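Local coordinates for protein phosphoribosylaminoimidazole carboxylase, ATPase subunit (Thermotoga maritima, PDB 3AX6) that probably catalyses the ATP-dependent joining of bicarbonate to 5-aminoimidazole ribonucleotide, giving N5-carboxyaminoimidazole ribonucleotide in purine biosynthesis, at residues I325-Y333 and K343-D351. Numbering follows the deposited sequence.
Sequences IEGLSLHFY and KMGHFTVVD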
loop_
_atom_site.group_PDB
_atom_site.type_symbol
_atom_site.label_atom_id
_atom_site.label_comp_id
_atom_site.label_asym_id
_atom_site.label_seq_id
_atom_site.Cartn_x
_atom_site.Cartn_y
_atom_site.Cartn_z
ATOM N N ILE A 325 20.124 -3.397 2.384
ATOM C CA ILE A 325 20.140 -3.798 0.982
ATOM C C ILE A 325 19.129 -2.955 0.198
ATOM O O ILE A 325 17.922 -3.030 0.441
ATOM C CB ILE A 325 19.785 -5.301 0.828
ATOM C CG1 ILE A 325 20.717 -6.142 1.700
ATOM C CG2 ILE A 325 19.906 -5.720 -0.635
ATOM C CD1 ILE A 325 20.485 -7.647 1.597
ATOM N N GLU A 326 19.631 -2.155 -0.744
ATOM C CA GLU A 326 18.782 -1.292 -1.557
ATOM C C GLU A 326 17.729 -2.056 -2.351
ATOM O O GLU A 326 18.034 -3.029 -3.033
ATOM C CB GLU A 326 19.626 -0.457 -2.522
ATOM C CG GLU A 326 18.779 0.455 -3.394
ATOM C CD GLU A 326 19.596 1.370 -4.276
ATOM O OE1 GLU A 326 20.376 0.857 -5.116
ATOM O OE2 GLU A 326 19.450 2.607 -4.131
ATOM N N GLY A 327 16.487 -1.594 -2.264
ATOM C CA GLY A 327 15.403 -2.245 -2.975
ATOM C C GLY A 327 14.662 -3.263 -2.123
ATOM O O GLY A 327 13.602 -3.741 -2.517
ATOM N N LEU A 328 15.215 -3.597 -0.961
ATOM C CA LEU A 328 14.593 -4.562 -0.053
ATOM C C LEU A 328 13.535 -3.865 0.803
ATOM O O LEU A 328 13.807 -2.839 1.420
ATOM C CB LEU A 328 15.667 -5.179 0.863
ATOM C CG LEU A 328 15.474 -6.252 1.964
ATOM C CD1 LEU A 328 14.162 -6.073 2.712
ATOM C CD2 LEU A 328 15.562 -7.639 1.371
ATOM N N SER A 329 12.324 -4.408 0.823
ATOM C CA SER A 329 11.265 -3.857 1.655
ATOM C C SER A 329 10.634 -5.040 2.389
ATOM O O SER A 329 10.620 -6.162 1.878
ATOM C CB SER A 329 10.217 -3.118 0.815
ATOM O OG SER A 329 9.498 -4.006 -0.015
ATOM N N LEU A 330 10.117 -4.794 3.585
ATOM C CA LEU A 330 9.530 -5.858 4.379
ATOM C C LEU A 330 8.024 -5.763 4.582
ATOM O O LEU A 330 7.478 -4.685 4.803
ATOM C CB LEU A 330 10.219 -5.909 5.737
ATOM C CG LEU A 330 9.516 -6.748 6.799
ATOM C CD1 LEU A 330 9.459 -8.206 6.355
ATOM C CD2 LEU A 330 10.258 -6.610 8.118
ATOM N N HIS A 331 7.360 -6.911 4.517
ATOM C CA HIS A 331 5.920 -6.983 4.714
ATOM C C HIS A 331 5.621 -8.064 5.755
ATOM O O HIS A 331 5.313 -9.199 5.420
ATOM C CB HIS A 331 5.219 -7.322 3.401
ATOM C CG HIS A 331 3.756 -7.017 3.409
ATOM N ND1 HIS A 331 2.969 -7.182 4.530
ATOM C CD2 HIS A 331 2.928 -6.587 2.426
ATOM C CE1 HIS A 331 1.720 -6.869 4.237
ATOM N NE2 HIS A 331 1.668 -6.505 2.967
ATOM N N PHE A 332 5.719 -7.693 7.023
ATOM C CA PHE A 332 5.477 -8.604 8.137
ATOM C C PHE A 332 3.988 -8.579 8.489
ATOM O O PHE A 332 3.444 -7.521 8.799
ATOM C CB PHE A 332 6.313 -8.142 9.331
ATOM C CG PHE A 332 6.210 -9.021 10.537
ATOM C CD1 PHE A 332 6.907 -10.216 10.601
ATOM C CD2 PHE A 332 5.447 -8.628 11.630
ATOM C CE1 PHE A 332 6.855 -11.011 11.742
ATOM C CE2 PHE A 332 5.384 -9.412 12.776
ATOM C CZ PHE A 332 6.092 -10.607 12.835
ATOM N N TYR A 333 3.325 -9.732 8.421
ATOM C CA TYR A 333 1.906 -9.791 8.756
ATOM C C TYR A 333 1.838 -9.813 10.283
ATOM O O TYR A 333 2.662 -10.456 10.935
ATOM C CB TYR A 333 1.244 -11.056 8.196
ATOM C CG TYR A 333 1.646 -11.448 6.787
ATOM C CD1 TYR A 333 1.826 -10.488 5.789
ATOM C CD2 TYR A 333 1.820 -12.790 6.445
ATOM C CE1 TYR A 333 2.175 -10.856 4.481
ATOM C CE2 TYR A 333 2.165 -13.173 5.136
ATOM C CZ TYR A 333 2.344 -12.200 4.163
ATOM O OH TYR A 333 2.708 -12.570 2.886
ATOM N N LYS A 343 3.507 -19.093 7.696
ATOM C CA LYS A 343 3.780 -17.888 6.925
ATOM C C LYS A 343 3.567 -16.647 7.805
ATOM O O LYS A 343 2.437 -16.302 8.151
ATOM C CB LYS A 343 2.873 -17.824 5.690
ATOM C CG LYS A 343 3.188 -18.868 4.630
ATOM C CD LYS A 343 2.391 -18.638 3.342
ATOM C CE LYS A 343 2.655 -19.740 2.309
ATOM N NZ LYS A 343 1.933 -19.540 1.013
HETATM N N MSE A 344 4.664 -15.987 8.165
HETATM C CA MSE A 344 4.612 -14.796 9.003
HETATM C C MSE A 344 4.692 -13.514 8.175
HETATM O O MSE A 344 4.456 -12.422 8.681
HETATM C CB MSE A 344 5.757 -14.826 10.014
HETATM C CG MSE A 344 5.714 -16.017 10.960
HETATM SE SE MSE A 344 4.044 -16.086 11.931
HETATM C CE MSE A 344 4.474 -14.824 13.344
ATOM N N GLY A 345 5.035 -13.648 6.902
ATOM C CA GLY A 345 5.135 -12.479 6.048
ATOM C C GLY A 345 6.007 -12.748 4.844
ATOM O O GLY A 345 6.291 -13.904 4.514
ATOM N N HIS A 346 6.411 -11.681 4.170
ATOM C CA HIS A 346 7.286 -11.802 3.020
ATOM C C HIS A 346 8.084 -10.518 2.882
ATOM O O HIS A 346 7.760 -9.506 3.511
ATOM C CB HIS A 346 6.483 -12.076 1.724
ATOM C CG HIS A 346 5.669 -10.912 1.234
ATOM N ND1 HIS A 346 4.369 -10.688 1.633
ATOM C CD2 HIS A 346 5.970 -9.913 0.368
ATOM C CE1 HIS A 346 3.904 -9.604 1.035
ATOM N NE2 HIS A 346 4.856 -9.114 0.263
ATOM N N PHE A 347 9.156 -10.573 2.101
ATOM C CA PHE A 347 9.953 -9.397 1.841
ATOM C C PHE A 347 10.199 -9.416 0.346
ATOM O O PHE A 347 10.155 -10.477 -0.281
ATOM C CB PHE A 347 11.253 -9.379 2.675
ATOM C CG PHE A 347 12.287 -10.393 2.267
ATOM C CD1 PHE A 347 13.134 -10.153 1.189
ATOM C CD2 PHE A 347 12.459 -11.562 3.007
ATOM C CE1 PHE A 347 14.140 -11.057 0.859
ATOM C CE2 PHE A 347 13.458 -12.474 2.688
ATOM C CZ PHE A 347 14.303 -12.227 1.616
ATOM N N THR A 348 10.408 -8.241 -0.234
ATOM C CA THR A 348 10.614 -8.124 -1.669
ATOM C C THR A 348 11.852 -7.304 -1.976
ATOM O O THR A 348 12.207 -6.384 -1.242
ATOM C CB THR A 348 9.410 -7.445 -2.337
ATOM O OG1 THR A 348 8.222 -8.203 -2.074
ATOM C CG2 THR A 348 9.613 -7.361 -3.830
ATOM N N VAL A 349 12.512 -7.647 -3.071
ATOM C CA VAL A 349 13.704 -6.935 -3.480
ATOM C C VAL A 349 13.503 -6.489 -4.916
ATOM O O VAL A 349 13.509 -7.317 -5.835
ATOM C CB VAL A 349 14.951 -7.843 -3.391
ATOM C CG1 VAL A 349 16.135 -7.170 -4.049
ATOM C CG2 VAL A 349 15.260 -8.151 -1.931
ATOM N N VAL A 350 13.300 -5.186 -5.109
ATOM C CA VAL A 350 13.110 -4.653 -6.452
ATOM C C VAL A 350 14.433 -4.122 -6.976
ATOM O O VAL A 350 15.193 -3.485 -6.245
ATOM C CB VAL A 350 12.042 -3.529 -6.486
ATOM C CG1 VAL A 350 10.688 -4.102 -6.113
ATOM C CG2 VAL A 350 12.419 -2.402 -5.531
ATOM N N ASP A 351 14.709 -4.412 -8.241
ATOM C CA ASP A 351 15.942 -3.980 -8.886
ATOM C C ASP A 351 15.756 -4.026 -10.405
ATOM O O ASP A 351 15.071 -4.897 -10.932
ATOM C CB ASP A 351 17.102 -4.894 -8.463
ATOM C CG ASP A 351 18.469 -4.335 -8.848
ATOM O OD1 ASP A 351 18.695 -4.059 -10.042
ATOM O OD2 ASP A 351 19.322 -4.179 -7.949
HETATM O O HOH W 1 17.563 -1.316 -6.006
HETATM O O HOH W 2 7.560 -6.331 0.649
#
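Lys343 brings its carbonyl O to the edge of the Tyr333 ring, near the ring plane, at the loop end of an antiparallel beta hairpin in the C-terminal domain. Met344, present as selenomethionine, follows: its O takes the Tyr333 N-H at 2.9 Å, and its CB lies 4.3 Å from Phe332 CE1. With Gly345 it forms a classic beta bulge opposite Leu304 of strand 299-305. Gly345 CA is modelled over the centre of the Tyr333 ring, closer than carbons should sit, so the details of this CH-pi contact are doubtful; a CB there would clash with His331 O.

His346 is gripped twice by its partner strand, N to His331 O and O to His331 N. Its CG is squeezed between backbone N and carbonyl carbon (chi1 70°), which turns His346 ND1 to Tyr333 OH, a 2.8 Å hydrogen bond in which either could be the donor, while His331 CB lies over one face of the His346 ring, offset toward the rim, 3.7 Å from its centroid. Replacing Tyr333 with a phenylalanine would probably leave His346 ND1 without its hydroxyl mate and the imidazole freer to turn.

Phe347 drops to the other side of the sheet, where Leu328 CD2 reaches its CD1 at 3.5 Å. Thr348 pairs with Ser329 through two backbone bonds, and a water joins Ser329 OG (3.1 Å) more weakly to Thr348 OG1. Val349 CG2 packs tightly on the same Leu328 methyl, 3.4 Å from CD2. Finally Val350 N bonds Gly327 O, 44° out of its carbonyl plane, where a type II turn leads into the strand.

The chemistry is thus split: an aromatic, hydrogen-bonded cluster on one face, extended by His267 stacked on His346, and apolar packing of leucine, valine and phenylalanine side chains on the other.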